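Local atomic coordinates of Alpha/beta hydrolase fold protein (Chitinophaga pinensis, PDB entry 4PW0), a protein that probably acts as a hydrolase of the alpha/beta hydrolase fold, with an apparent serine nucleophile, on a substrate that has not been established. Residues Ala27-Gly32 / Thr48-Asp53. Sequence-based numbering, arbitrary orientation.
Sequences AYRSLG and TLDNWD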
ATOM      1  N   ALA A  27       2.069  27.892  17.934  1.00 20.39           N
ATOM      2  CA  ALA A  27       3.290  27.863  17.176  1.00 20.92           C
ATOM      3  C   ALA A  27       3.133  26.915  15.963  1.00 20.00           C
ATOM      4  O   ALA A  27       2.588  25.807  16.076  1.00 20.25           O
ATOM      5  CB  ALA A  27       4.451  27.393  18.048  1.00 21.64           C
ATOM      6  N   TYR A  28       3.627  27.350  14.804  1.00 18.62           N
ATOM      7  CA  TYR A  28       3.496  26.572  13.599  1.00 18.70           C
ATOM      8  C   TYR A  28       4.562  26.934  12.598  1.00 21.03           C
ATOM      9  O   TYR A  28       5.275  27.944  12.749  1.00 21.79           O
ATOM     10  CB  TYR A  28       2.104  26.750  12.992  1.00 19.11           C
ATOM     11  CG  TYR A  28       1.868  28.112  12.364  1.00 21.10           C
ATOM     12  CD1 TYR A  28       1.506  29.199  13.151  1.00 22.37           C
ATOM     13  CD2 TYR A  28       1.998  28.310  10.996  1.00 21.92           C
ATOM     14  CE1 TYR A  28       1.261  30.449  12.561  1.00 23.49           C
ATOM     15  CE2 TYR A  28       1.785  29.545  10.417  1.00 26.33           C
ATOM     16  CZ  TYR A  28       1.397  30.598  11.219  1.00 24.89           C
ATOM     17  OH  TYR A  28       1.193  31.831  10.611  1.00 31.89           O
ATOM     18  N   ARG A  29       4.681  26.096  11.602  1.00 19.77           N
ATOM     19  CA  ARG A  29       5.512  26.351  10.427  1.00 19.90           C
ATOM     20  C   ARG A  29       4.771  26.024   9.158  1.00 21.10           C
ATOM     21  O   ARG A  29       3.924  25.123   9.107  1.00 21.61           O
ATOM     22  CB  ARG A  29       6.855  25.613  10.501  1.00 19.85           C
ATOM     23  CG  ARG A  29       7.632  25.807  11.768  1.00 20.92           C
ATOM     24  CD  ARG A  29       8.988  25.149  11.762  1.00 23.72           C
ATOM     25  NE  ARG A  29       9.613  25.165  13.054  1.00 23.65           N
ATOM     26  CZ  ARG A  29      10.350  24.199  13.584  1.00 22.24           C
ATOM     27  NH1 ARG A  29      10.551  23.056  12.920  1.00 23.26           N
ATOM     28  NH2 ARG A  29      10.837  24.358  14.786  1.00 22.28           N
ATOM     29  N   SER A  30       5.070  26.774   8.113  1.00 21.25           N
ATOM     30  CA  SER A  30       4.489  26.577   6.806  1.00 21.09           C
ATOM     31  C   SER A  30       5.614  26.279   5.828  1.00 23.23           C
ATOM     32  O   SER A  30       6.586  27.055   5.703  1.00 24.95           O
ATOM     33  CB  SER A  30       3.671  27.787   6.358  1.00 23.89           C
ATOM     34  OG  SER A  30       3.032  27.553   5.133  1.00 26.62           O
ATOM     35  N   LEU A  31       5.533  25.109   5.208  1.00 21.47           N
ATOM     36  CA  LEU A  31       6.521  24.661   4.259  1.00 22.82           C
ATOM     37  C   LEU A  31       5.977  24.654   2.877  1.00 22.18           C
ATOM     38  O   LEU A  31       4.779  24.472   2.634  1.00 24.94           O
ATOM     39  CB  LEU A  31       7.023  23.255   4.588  1.00 23.01           C
ATOM     40  CG  LEU A  31       7.992  23.109   5.748  1.00 26.93           C
ATOM     41  CD1 LEU A  31       7.473  23.576   7.082  1.00 29.35           C
ATOM     42  CD2 LEU A  31       8.442  21.648   5.851  1.00 27.37           C
ATOM     43  N   GLY A  32       6.904  24.823   1.923  1.00 26.08           N
ATOM     44  CA  GLY A  32       6.501  24.860   0.524  1.00 27.34           C
ATOM     45  C   GLY A  32       5.903  26.208   0.133  1.00 29.27           C
ATOM     46  O   GLY A  32       5.785  27.137   0.944  1.00 28.96           O
ATOM     47  N   THR A  48       6.969  17.321  19.005  1.00 16.31           N
ATOM     48  CA  THR A  48       6.904  18.769  18.734  1.00 17.19           C
ATOM     49  C   THR A  48       7.191  19.000  17.270  1.00 15.83           C
ATOM     50  O   THR A  48       7.230  18.079  16.465  1.00 16.75           O
ATOM     51  CB  THR A  48       7.909  19.525  19.633  1.00 18.77           C
ATOM     52  OG1 THR A  48       9.239  19.188  19.224  1.00 22.04           O
ATOM     53  CG2 THR A  48       7.670  19.173  21.113  1.00 27.64           C
ATOM     54  N   LEU A  49       7.347  20.270  16.886  1.00 16.45           N
ATOM     55  CA  LEU A  49       7.562  20.584  15.517  1.00 17.08           C
ATOM     56  C   LEU A  49       8.792  19.863  14.931  1.00 18.82           C
ATOM     57  O   LEU A  49       8.799  19.492  13.738  1.00 18.58           O
ATOM     58  CB  LEU A  49       7.755  22.086  15.291  1.00 18.54           C
ATOM     59  CG  LEU A  49       6.506  22.928  15.566  1.00 19.72           C
ATOM     60  CD1 LEU A  49       6.880  24.401  15.724  1.00 21.88           C
ATOM     61  CD2 LEU A  49       5.482  22.773  14.443  1.00 20.97           C
ATOM     62  N   ASP A  50       9.804  19.662  15.793  1.00 18.25           N
ATOM     63  CA  ASP A  50      11.100  19.113  15.446  0.60 19.57           C
ATOM     64  C   ASP A  50      11.127  17.554  15.376  1.00 17.54           C
ATOM     65  O   ASP A  50      12.165  16.955  15.059  1.00 19.75           O
ATOM     66  CB  ASP A  50      12.154  19.617  16.462  0.60 18.76           C
ATOM     67  CG  ASP A  50      12.318  21.136  16.467  0.60 21.78           C
ATOM     68  OD1 ASP A  50      12.157  21.815  15.399  0.60 22.46           O
ATOM     69  OD2 ASP A  50      12.611  21.610  17.611  0.60 20.82           O
ATOM     70  N   ASN A  51       9.989  16.932  15.716  1.00 16.66           N
ATOM     71  CA  ASN A  51       9.871  15.459  15.586  1.00 15.63           C
ATOM     72  C   ASN A  51       9.366  15.031  14.234  1.00 16.23           C
ATOM     73  O   ASN A  51       9.337  13.840  13.910  1.00 17.91           O
ATOM     74  CB  ASN A  51       8.988  14.925  16.692  1.00 15.81           C
ATOM     75  CG  ASN A  51       9.663  15.036  18.044  1.00 17.07           C
ATOM     76  OD1 ASN A  51       9.472  15.994  18.812  1.00 19.42           O
ATOM     77  ND2 ASN A  51      10.547  14.059  18.322  1.00 19.42           N
ATOM     78  N   TRP A  52       8.933  15.984  13.386  1.00 15.21           N
ATOM     79  CA  TRP A  52       8.614  15.669  12.010  1.00 16.10           C
ATOM     80  C   TRP A  52       9.874  15.320  11.223  1.00 16.96           C
ATOM     81  O   TRP A  52      10.895  16.010  11.352  1.00 18.94           O
ATOM     82  CB  TRP A  52       7.848  16.808  11.318  1.00 16.59           C
ATOM     83  CG  TRP A  52       6.460  16.989  11.824  1.00 15.90           C
ATOM     84  CD1 TRP A  52       6.001  18.005  12.651  1.00 17.95           C
ATOM     85  CD2 TRP A  52       5.342  16.147  11.569  1.00 15.71           C
ATOM     86  NE1 TRP A  52       4.676  17.809  12.949  1.00 17.33           N
ATOM     87  CE2 TRP A  52       4.237  16.698  12.269  1.00 16.51           C
ATOM     88  CE3 TRP A  52       5.144  14.983  10.814  1.00 16.31           C
ATOM     89  CZ2 TRP A  52       2.985  16.081  12.286  1.00 16.50           C
ATOM     90  CZ3 TRP A  52       3.901  14.396  10.805  1.00 17.57           C
ATOM     91  CH2 TRP A  52       2.831  14.942  11.547  1.00 16.60           C
ATOM     92  N   ASP A  53       9.778  14.309  10.372  1.00 15.92           N
ATOM     93  CA  ASP A  53      10.900  13.853   9.561  1.00 16.98           C
ATOM     94  C   ASP A  53      11.048  14.830   8.400  1.00 16.65           C
ATOM     95  O   ASP A  53      10.131  14.977   7.591  1.00 16.69           O
ATOM     96  CB  ASP A  53      10.559  12.465   9.044  1.00 16.95           C
ATOM     97  CG  ASP A  53      11.657  11.794   8.272  1.00 19.59           C
ATOM     98  OD1 ASP A  53      12.664  12.450   7.857  1.00 18.95           O
ATOM     99  OD2 ASP A  53      11.503  10.548   8.097  1.00 20.69           O
TER
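Tyr28 and Leu49 bring the backbones of the strand segment 27-32 and the loop segment 48-53 to their nearest approach, 7.5 Å between CA atoms; no backbone hydrogen bond joins them, and the Leu49 side chain reaches across to the strand. The pairing of Arg29 with Leu49 and Asp50 illustrates how one arginine can use both the flat face and the polar edge of its guanidinium. Its chain runs extended, with NE carried on by chi3 of -170°, taking the planar group across to the loop. There Leu49 CB sits over the centre of one face, 3.8 Å from Arg29 CZ, while Leu49 CD1 lies 3.9 Å from Arg29 NE. At the edge, in plane, Asp50 OD1, in the conformer described here, takes both terminal nitrogens in a buried salt bridge: Arg29 NH2 donates at 2.9 Å to Asp50 OD1 on its syn side but 29° out of the carboxylate plane, and Arg29 NH1 reaches that same oxygen at 3.2 Å with a more bent bond. Asp50 OD2 accepts from the backbone N of Asp192, and Arg29 NE bonds Thr16 OG1, so each group also has a partner beyond the pair. A methionine in place of Arg29 would probably leave the buried Asp50 OD1 without its charged mate and Leu49 CB without the flat surface beneath it. The contact ties strand 24-31, between strands 17-21 and 66-69, to the loop joining strand 39-42 to helix 54-61, where Asp53 is the N-cap.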